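Local coordinates for proteasome assembly chaperone 2 (PAC2) homologue Rv2125 (Mycobacterium tuberculosis, PDB 5UN0), which is a bacterial homologue of the eukaryotic proteasome assembly chaperone PAC2, belonging to the PAC2 family, whose own role is not established, at residues A[123-129]-A[188-192]. Residues are numbered along the deposited sequence; the frame is centred on the assembly and turned at random.
Sequences HTRPVPV and KATIA
Lys188, in the first turn of helix 188-201, reaches across to the loop 123-129 and gives its ammonium group to two backbone carbonyls. NZ lies 3.0 Å from Arg125 O and makes a weaker hydrogen bond, 3.1 Å long, to His123 O. The ammonium approaches Arg125 O from the side, at a C=O...N angle of 108°, and lies well above the carbonyl plane rather than on a lone pair. CG stands anti to the backbone N (chi1 -168°) and every later torsion is also near 180°, which extends the side chain fully and carries NZ to the loop carbonyls. Lysine suits this place because its methylenes are greasy as well as long: CG packs 3.6 Å from Val127 CG2, the two side chains running past each other in opposite directions.

Val127 fills the tight part of the contact. Its other methyl, CG1, meets Ala189 CB at 4.0 Å, while its CB faces Ala192 CB at the same distance. The small alanines, about one helical turn apart, let the loop come close, and beta-branched Val127 spreads over both; it also touches Ala175 of strand 170-178. Val129 CG2 adds a looser touch on Ala192, at 4.3 Å, where edge strand 129-132 begins.

The side chains of Arg125 and Pro126 start away from the helix, on the exposed side of the loop. His123, by contrast, is buried, its ND1 hydrogen-bonded to Tyr180 OH. Aliphatic packing thus joins the loop to the helix, while the lysine's charge is met across this contact by carbonyl dipoles rather than by a carboxylate.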
# COMPACT_ATOMS: atom_id res chain seq x y z
N HIS A 123 -26.04 3.57 -18.44
CA HIS A 123 -25.57 4.88 -18.86
C HIS A 123 -26.64 5.62 -19.64
O HIS A 123 -26.47 6.79 -19.97
CB HIS A 123 -24.31 4.76 -19.71
CG HIS A 123 -24.54 4.15 -21.06
ND1 HIS A 123 -24.55 2.79 -21.28
CD2 HIS A 123 -24.74 4.72 -22.28
CE1 HIS A 123 -24.75 2.55 -22.56
NE2 HIS A 123 -24.87 3.70 -23.19
N THR A 124 -27.74 4.93 -19.95
CA THR A 124 -28.82 5.48 -20.76
C THR A 124 -29.99 5.99 -19.90
O THR A 124 -31.03 6.40 -20.43
CB THR A 124 -29.36 4.43 -21.75
OG1 THR A 124 -29.89 3.30 -21.03
CG2 THR A 124 -28.24 3.95 -22.66
N ARG A 125 -29.80 5.97 -18.58
CA ARG A 125 -30.81 6.47 -17.64
C ARG A 125 -30.14 7.27 -16.53
O ARG A 125 -28.94 7.14 -16.30
CB ARG A 125 -31.62 5.31 -17.08
CG ARG A 125 -32.85 4.98 -17.90
CD ARG A 125 -33.33 3.55 -17.65
NE ARG A 125 -34.46 3.09 -18.47
CZ ARG A 125 -35.63 2.63 -18.00
NH1 ARG A 125 -35.90 2.55 -16.70
NH2 ARG A 125 -36.57 2.24 -18.87
N PRO A 126 -30.92 8.11 -15.82
CA PRO A 126 -30.36 9.07 -14.85
C PRO A 126 -29.32 8.53 -13.87
O PRO A 126 -29.19 7.32 -13.70
CB PRO A 126 -31.59 9.55 -14.08
CG PRO A 126 -32.70 9.42 -15.05
CD PRO A 126 -32.39 8.18 -15.84
N VAL A 127 -28.62 9.45 -13.22
CA VAL A 127 -27.57 9.13 -12.25
C VAL A 127 -28.20 8.85 -10.89
O VAL A 127 -28.85 9.72 -10.32
CB VAL A 127 -26.54 10.28 -12.09
CG1 VAL A 127 -25.29 9.78 -11.37
CG2 VAL A 127 -26.16 10.88 -13.44
N PRO A 128 -28.05 7.63 -10.38
CA PRO A 128 -28.47 7.40 -9.01
C PRO A 128 -27.57 8.12 -8.02
O PRO A 128 -26.34 8.04 -8.12
CB PRO A 128 -28.36 5.88 -8.83
CG PRO A 128 -28.19 5.32 -10.19
CD PRO A 128 -27.59 6.40 -11.03
N VAL A 129 -28.17 8.82 -7.06
CA VAL A 129 -27.42 9.53 -6.04
C VAL A 129 -27.75 8.95 -4.69
O VAL A 129 -28.92 8.75 -4.37
CB VAL A 129 -27.73 11.04 -6.04
CG1 VAL A 129 -27.05 11.74 -4.86
CG2 VAL A 129 -27.30 11.64 -7.37
N LYS A 188 -21.85 13.69 -16.71
CA LYS A 188 -23.23 13.42 -16.33
C LYS A 188 -23.40 13.46 -14.82
O LYS A 188 -24.29 14.12 -14.30
CB LYS A 188 -23.70 12.07 -16.87
CG LYS A 188 -25.20 11.85 -16.75
CD LYS A 188 -25.57 10.55 -17.44
CE LYS A 188 -27.01 10.15 -17.17
NZ LYS A 188 -27.41 9.04 -18.09
N ALA A 189 -22.53 12.74 -14.12
CA ALA A 189 -22.61 12.63 -12.67
C ALA A 189 -22.15 13.94 -12.04
O ALA A 189 -22.67 14.35 -10.99
CB ALA A 189 -21.78 11.46 -12.17
N THR A 190 -21.17 14.58 -12.66
CA THR A 190 -20.71 15.88 -12.20
C THR A 190 -21.90 16.84 -12.14
O THR A 190 -22.08 17.57 -11.17
CB THR A 190 -19.61 16.43 -13.11
OG1 THR A 190 -18.57 15.46 -13.25
CG2 THR A 190 -19.01 17.68 -12.53
N ILE A 191 -22.71 16.82 -13.19
CA ILE A 191 -23.92 17.62 -13.20
C ILE A 191 -24.74 17.29 -11.97
O ILE A 191 -25.05 18.17 -11.15
CB ILE A 191 -24.76 17.37 -14.46
CG1 ILE A 191 -24.08 18.05 -15.67
CG2 ILE A 191 -26.17 17.90 -14.26
CD1 ILE A 191 -24.87 18.02 -16.96
N ALA A 192 -25.06 16.00 -11.84
CA ALA A 192 -25.88 15.51 -10.74
C ALA A 192 -25.37 15.97 -9.39
O ALA A 192 -26.13 16.47 -8.59
CB ALA A 192 -25.97 14.00 -10.77